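PDB 1YZY: hypothetical protein HI1011, which catalyses the ATP-dependent phosphorylation of 3-oxo-tetronate to 3-oxo-tetronate 4-phosphate, as a member of the four-carbon acid sugar kinase family. Local coordinates for residues 170-173 against 178-181; 239-244 against 389-394. All coordinates share one frame; numbering follows the deposited sequence.

The two contacts lie far apart, with centres about 41 Å from each other and nearest atoms about 29 Å, and they share no helix or strand. Contact 1 is local: it joins the short helix 169-172 to the next one, 176-188, at the periphery of the sugar-binding N-terminal domain, and its main bond is ionic, over a small patch of valines. Contact 2 is nearer the centre of the folded chain and long-range in sequence. There the loop leading into strand 248-252 lies against strand 391-395 of the nucleotide-binding domain, and the chemistry is aromatic and apolar. Both are partly buried, and both lie away from the predicted ATP site.

Contact 1 of 2, residues 170-173 against 178-181; sequences ADVI and RVQE
Asp171 and Arg178 form the polar half of this contact, a salt bridge in which a single carboxylate oxygen takes both bonds. Arg178 presents its guanidinium edge side-on: NE lies 2.8 Å from Asp171 OD1 and NH2 lies 2.9 Å from the same OD1. The oxygen is close to the guanidinium plane, but the two flat groups are turned 48° against each other. NE meets OD1 on its anti side, 25° out of the carboxylate plane, while NH2 comes from farther above that plane, on the same face. Both bonds are clearly bent, as expected when neighbouring N-H groups share one acceptor. Arg178 CG, anti to its own backbone nitrogen (chi1 173°), lies 3.4 Å from Asp171 O, and the bend at chi2 turns the rest of the chain toward the carboxylate. At the other end of the guanidinium, Arg178 NH1 pairs more loosely with Glu181 OE1, at 3.6 Å, one turn along the same helix.

The apolar half is the pair of valines. Val179 CG2 rests 3.9 Å from Val172 CA and 4.3 Å from Val172 CG1, and helix 202-210 borders this side through Gln203, Val206 and Ala210.

Successive helices, 169-172 and 176-188, are thus tied across a short connection by one arginine placed between two acids, an arrangement that would be expected to favour its positive charge and their negative ones.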
ATOM      1  N   ALA A 170      28.006  11.768   8.721  1.00 15.64           N
ATOM      2  CA  ALA A 170      28.816  12.969   8.869  1.00 20.78           C
ATOM      3  C   ALA A 170      28.682  13.930   7.695  1.00 23.05           C
ATOM      4  O   ALA A 170      28.803  15.146   7.868  1.00 26.40           O
ATOM      5  CB  ALA A 170      30.266  12.584   9.077  1.00 19.03           C
ATOM      6  N   ASP A 171      28.474  13.384   6.500  1.00 20.77           N
ATOM      7  CA  ASP A 171      28.313  14.201   5.301  1.00 21.71           C
ATOM      8  C   ASP A 171      26.875  14.611   5.034  1.00 21.95           C
ATOM      9  O   ASP A 171      26.629  15.644   4.419  1.00 22.49           O
ATOM     10  CB  ASP A 171      28.840  13.467   4.073  1.00 23.96           C
ATOM     11  CG  ASP A 171      30.342  13.342   4.074  1.00 24.93           C
ATOM     12  OD1 ASP A 171      31.015  14.354   3.797  1.00 21.90           O
ATOM     13  OD2 ASP A 171      30.849  12.231   4.338  1.00 19.01           O
ATOM     14  N   VAL A 172      25.924  13.767   5.412  1.00 22.18           N
ATOM     15  CA  VAL A 172      24.526  14.105   5.175  1.00 18.24           C
ATOM     16  C   VAL A 172      24.151  15.307   6.048  1.00 19.63           C
ATOM     17  O   VAL A 172      23.480  16.236   5.588  1.00 15.41           O
ATOM     18  CB  VAL A 172      23.557  12.904   5.466  1.00 19.28           C
ATOM     19  CG1 VAL A 172      22.159  13.230   4.972  1.00  8.01           C
ATOM     20  CG2 VAL A 172      24.045  11.643   4.792  1.00 11.67           C
ATOM     21  N   ILE A 173      24.602  15.300   7.300  1.00 18.00           N
ATOM     22  CA  ILE A 173      24.278  16.397   8.202  1.00 20.50           C
ATOM     23  C   ILE A 173      24.815  17.757   7.757  1.00 20.96           C
ATOM     24  O   ILE A 173      24.491  18.777   8.360  1.00 22.93           O
ATOM     25  CB  ILE A 173      24.694  16.103   9.647  1.00 20.84           C
ATOM     26  CG1 ILE A 173      26.209  15.927   9.748  1.00 27.22           C
ATOM     27  CG2 ILE A 173      23.955  14.883  10.148  1.00 27.53           C
ATOM     28  CD1 ILE A 173      26.684  15.643  11.150  1.00 28.21           C
ATOM     29  N   ARG A 178      26.378  19.252  -0.093  1.00 16.87           N
ATOM     30  CA  ARG A 178      27.484  18.380   0.281  1.00 21.10           C
ATOM     31  C   ARG A 178      27.200  16.949  -0.177  1.00 24.09           C
ATOM     32  O   ARG A 178      28.117  16.209  -0.530  1.00 26.69           O
ATOM     33  CB  ARG A 178      27.705  18.422   1.801  1.00 13.80           C
ATOM     34  CG  ARG A 178      28.721  17.411   2.327  1.00 18.01           C
ATOM     35  CD  ARG A 178      30.094  17.588   1.670  1.00 19.93           C
ATOM     36  NE  ARG A 178      31.025  16.523   2.047  1.00 20.01           N
ATOM     37  CZ  ARG A 178      32.088  16.166   1.330  1.00 17.46           C
ATOM     38  NH1 ARG A 178      32.382  16.789   0.194  1.00 16.17           N
ATOM     39  NH2 ARG A 178      32.815  15.128   1.711  1.00 16.98           N
ATOM     40  N   VAL A 179      25.935  16.548  -0.095  1.00 24.47           N
ATOM     41  CA  VAL A 179      25.527  15.211  -0.510  1.00 20.34           C
ATOM     42  C   VAL A 179      25.754  15.062  -2.005  1.00 18.09           C
ATOM     43  O   VAL A 179      26.234  14.035  -2.457  1.00 23.87           O
ATOM     44  CB  VAL A 179      24.049  14.932  -0.142  1.00 14.85           C
ATOM     45  CG1 VAL A 179      23.590  13.606  -0.726  1.00 14.19           C
ATOM     46  CG2 VAL A 179      23.902  14.897   1.369  1.00 14.42           C
ATOM     47  N   GLN A 180      25.425  16.097  -2.766  1.00 16.09           N
ATOM     48  CA  GLN A 180      25.614  16.074  -4.211  1.00 19.95           C
ATOM     49  C   GLN A 180      27.093  16.020  -4.578  1.00 21.97           C
ATOM     50  O   GLN A 180      27.467  15.519  -5.649  1.00 25.44           O
ATOM     51  CB  GLN A 180      24.966  17.298  -4.853  1.00 18.09           C
ATOM     52  CG  GLN A 180      23.463  17.337  -4.665  1.00 28.18           C
ATOM     53  CD  GLN A 180      22.825  18.582  -5.243  1.00 32.61           C
ATOM     54  OE1 GLN A 180      21.603  18.668  -5.342  1.00 31.08           O
ATOM     55  NE2 GLN A 180      23.647  19.556  -5.630  1.00 40.35           N
ATOM     56  N   GLU A 181      27.922  16.618  -3.727  1.00 19.30           N
ATOM     57  CA  GLU A 181      29.355  16.617  -3.940  1.00 18.70           C
ATOM     58  C   GLU A 181      29.846  15.196  -3.675  1.00 19.34           C
ATOM     59  O   GLU A 181      30.763  14.721  -4.336  1.00 25.89           O
ATOM     60  CB  GLU A 181      30.046  17.630  -3.017  1.00 16.72           C
ATOM     61  CG  GLU A 181      29.708  19.093  -3.332  1.00 22.89           C
ATOM     62  CD  GLU A 181      30.426  20.109  -2.423  1.00 34.88           C
ATOM     63  OE1 GLU A 181      31.063  19.723  -1.410  1.00 24.71           O
ATOM     64  OE2 GLU A 181      30.344  21.317  -2.736  1.00 42.49           O
TER

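Contact 2 of 2, residues 239-244 against 389-394; sequences NAFTPT and DIFLAL
This is an aromatic and proline packing contact, in which the loop between helix 221-232 and strand 248-252 lies against the start of strand 391-395 in the nucleotide-binding domain. Phe391 carries the strand's side of it. Its ring lies under Pro243, whose CA makes a CH-pi contact 3.8 Å from the ring centroid and only 8° off the normal, so the C-H group sits almost exactly over the middle of the face. The rest of the proline extends toward the root of the side chain, with Pro243 CG 3.7 Å from Phe391 CB. Phe391 CG is turned anti to the carbonyl carbon (chi1 -58°), which carries the ring out beneath the loop.

Around the rim of that ring, Phe241 approaches at the edge: Phe241 CD1 and CE1 both lie 3.8 Å from Phe391 CE1. Across the ring from Phe241, Thr244 OG1 lies 3.9 Å from Phe391 CE2, and Thr244 N is over the same face as the proline.

The neighbouring strands frame the contact. Phe391 makes backbone hydrogen bonds with Thr348 and Phe350, beside which Asn349 touches both Phe391 and Pro243. Strand 380-385 adds Trp382 against Pro243 and Lys384 against Phe391, while Phe241 bonds through its backbone to Lys374 of strand 369-375.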
ATOM      1  N   ASN A 239      -6.576  18.095   2.979  1.00 25.52           N
ATOM      2  CA  ASN A 239      -7.497  18.376   1.882  1.00 25.49           C
ATOM      3  C   ASN A 239      -7.658  17.214   0.900  1.00 27.52           C
ATOM      4  O   ASN A 239      -7.994  17.415  -0.274  1.00 27.04           O
ATOM      5  CB  ASN A 239      -7.066  19.640   1.135  1.00 22.96           C
ATOM      6  CG  ASN A 239      -7.215  20.887   1.978  1.00 35.56           C
ATOM      7  OD1 ASN A 239      -8.328  21.296   2.311  1.00 28.34           O
ATOM      8  ND2 ASN A 239      -6.091  21.498   2.336  1.00 28.66           N
ATOM      9  N   ALA A 240      -7.327  16.010   1.352  1.00 23.05           N
ATOM     10  CA  ALA A 240      -7.491  14.832   0.511  1.00 24.85           C
ATOM     11  C   ALA A 240      -9.001  14.579   0.482  1.00 20.86           C
ATOM     12  O   ALA A 240      -9.694  14.792   1.484  1.00 16.50           O
ATOM     13  CB  ALA A 240      -6.748  13.648   1.102  1.00 21.72           C
ATOM     14  N   PHE A 241      -9.505  14.156  -0.672  1.00 23.13           N
ATOM     15  CA  PHE A 241     -10.931  13.915  -0.850  1.00 17.17           C
ATOM     16  C   PHE A 241     -11.573  12.877   0.062  1.00 21.13           C
ATOM     17  O   PHE A 241     -10.904  12.010   0.634  1.00 20.41           O
ATOM     18  CB  PHE A 241     -11.226  13.551  -2.312  1.00 12.72           C
ATOM     19  CG  PHE A 241     -10.797  12.151  -2.703  1.00 13.95           C
ATOM     20  CD1 PHE A 241     -11.605  11.047  -2.414  1.00 17.04           C
ATOM     21  CD2 PHE A 241      -9.592  11.937  -3.370  1.00 15.53           C
ATOM     22  CE1 PHE A 241     -11.223   9.754  -2.781  1.00 22.89           C
ATOM     23  CE2 PHE A 241      -9.200  10.651  -3.743  1.00 15.66           C
ATOM     24  CZ  PHE A 241     -10.020   9.556  -3.445  1.00 14.43           C
ATOM     25  N   THR A 242     -12.891  12.982   0.176  1.00 21.34           N
ATOM     26  CA  THR A 242     -13.733  12.057   0.936  1.00 22.27           C
ATOM     27  C   THR A 242     -14.959  11.784   0.031  1.00 23.07           C
ATOM     28  O   THR A 242     -15.113  12.406  -1.023  1.00 17.65           O
ATOM     29  CB  THR A 242     -14.174  12.625   2.334  1.00 23.37           C
ATOM     30  OG1 THR A 242     -14.725  13.944   2.202  1.00 28.83           O
ATOM     31  CG2 THR A 242     -13.009  12.662   3.286  1.00 25.03           C
ATOM     32  N   PRO A 243     -15.782  10.782   0.366  1.00 23.76           N
ATOM     33  CA  PRO A 243     -16.938  10.542  -0.497  1.00 25.59           C
ATOM     34  C   PRO A 243     -17.927  11.699  -0.464  1.00 28.40           C
ATOM     35  O   PRO A 243     -18.062  12.382   0.553  1.00 26.15           O
ATOM     36  CB  PRO A 243     -17.568   9.297   0.127  1.00 21.39           C
ATOM     37  CG  PRO A 243     -16.416   8.595   0.730  1.00 20.79           C
ATOM     38  CD  PRO A 243     -15.676   9.726   1.385  1.00 23.08           C
ATOM     39  N   THR A 244     -18.565  11.962  -1.595  1.00 34.09           N
ATOM     40  CA  THR A 244     -19.581  13.002  -1.647  1.00 46.10           C
ATOM     41  C   THR A 244     -20.876  12.327  -1.198  1.00 46.52           C
ATOM     42  O   THR A 244     -20.963  11.096  -1.197  1.00 48.46           O
ATOM     43  CB  THR A 244     -19.749  13.584  -3.069  1.00 53.04           C
ATOM     44  OG1 THR A 244     -19.436  12.582  -4.051  1.00 55.59           O
ATOM     45  CG2 THR A 244     -18.848  14.807  -3.256  1.00 57.23           C
ATOM     46  N   ASP A 389     -17.222   7.034 -10.459  1.00 22.53           N
ATOM     47  CA  ASP A 389     -17.408   7.681  -9.163  1.00 19.86           C
ATOM     48  C   ASP A 389     -17.896   6.793  -8.024  1.00 26.29           C
ATOM     49  O   ASP A 389     -18.972   7.031  -7.465  1.00 24.77           O
ATOM     50  CB  ASP A 389     -18.353   8.878  -9.301  1.00 31.59           C
ATOM     51  CG  ASP A 389     -17.751  10.024 -10.108  1.00 37.87           C
ATOM     52  OD1 ASP A 389     -16.524  10.014 -10.363  1.00 40.39           O
ATOM     53  OD2 ASP A 389     -18.517  10.943 -10.481  1.00 43.10           O
ATOM     54  N   ILE A 390     -17.101   5.795  -7.661  1.00 18.70           N
ATOM     55  CA  ILE A 390     -17.453   4.891  -6.574  1.00 16.14           C
ATOM     56  C   ILE A 390     -16.363   4.979  -5.512  1.00 19.01           C
ATOM     57  O   ILE A 390     -15.180   4.865  -5.830  1.00 17.04           O
ATOM     58  CB  ILE A 390     -17.561   3.419  -7.072  1.00 16.54           C
ATOM     59  CG1 ILE A 390     -18.613   3.298  -8.187  1.00 17.70           C
ATOM     60  CG2 ILE A 390     -17.882   2.485  -5.911  1.00 12.53           C
ATOM     61  CD1 ILE A 390     -20.043   3.599  -7.762  1.00 16.30           C
ATOM     62  N   PHE A 391     -16.767   5.166  -4.258  1.00 10.41           N
ATOM     63  CA  PHE A 391     -15.824   5.278  -3.154  1.00 19.04           C
ATOM     64  C   PHE A 391     -15.827   4.030  -2.290  1.00 20.31           C
ATOM     65  O   PHE A 391     -16.870   3.406  -2.088  1.00 20.16           O
ATOM     66  CB  PHE A 391     -16.142   6.515  -2.301  1.00 21.95           C
ATOM     67  CG  PHE A 391     -16.112   7.815  -3.078  1.00 24.80           C
ATOM     68  CD1 PHE A 391     -14.946   8.577  -3.148  1.00 20.51           C
ATOM     69  CD2 PHE A 391     -17.239   8.263  -3.760  1.00 22.17           C
ATOM     70  CE1 PHE A 391     -14.904   9.765  -3.889  1.00 19.68           C
ATOM     71  CE2 PHE A 391     -17.204   9.449  -4.502  1.00 21.74           C
ATOM     72  CZ  PHE A 391     -16.031  10.199  -4.565  1.00 15.47           C
ATOM     73  N   LEU A 392     -14.649   3.651  -1.802  1.00 20.04           N
ATOM     74  CA  LEU A 392     -14.503   2.468  -0.952  1.00 16.07           C
ATOM     75  C   LEU A 392     -13.518   2.680   0.205  1.00 19.04           C
ATOM     76  O   LEU A 392     -12.530   3.399   0.074  1.00 19.11           O
ATOM     77  CB  LEU A 392     -14.032   1.265  -1.778  1.00 15.32           C
ATOM     78  CG  LEU A 392     -14.632   0.999  -3.161  1.00 21.78           C
ATOM     79  CD1 LEU A 392     -13.989   1.917  -4.213  1.00 19.46           C
ATOM     80  CD2 LEU A 392     -14.401  -0.458  -3.524  1.00 23.17           C
ATOM     81  N   ALA A 393     -13.819   2.067   1.343  1.00 18.05           N
ATOM     82  CA  ALA A 393     -12.974   2.124   2.528  1.00 18.59           C
ATOM     83  C   ALA A 393     -12.750   0.661   2.877  1.00 19.57           C
ATOM     84  O   ALA A 393     -13.655  -0.016   3.369  1.00 16.78           O
ATOM     85  CB  ALA A 393     -13.683   2.840   3.673  1.00 14.27           C
ATOM     86  N   LEU A 394     -11.551   0.173   2.572  1.00 18.91           N
ATOM     87  CA  LEU A 394     -11.191  -1.218   2.816  1.00 20.14           C
ATOM     88  C   LEU A 394     -10.417  -1.356   4.123  1.00 26.37           C
ATOM     89  O   LEU A 394      -9.259  -0.938   4.218  1.00 27.73           O
ATOM     90  CB  LEU A 394     -10.356  -1.727   1.638  1.00 19.46           C
ATOM     91  CG  LEU A 394     -10.873  -1.292   0.258  1.00 14.69           C
ATOM     92  CD1 LEU A 394      -9.892  -1.708  -0.827  1.00 15.39           C
ATOM     93  CD2 LEU A 394     -12.265  -1.866  -0.016  1.00 16.67           C
TER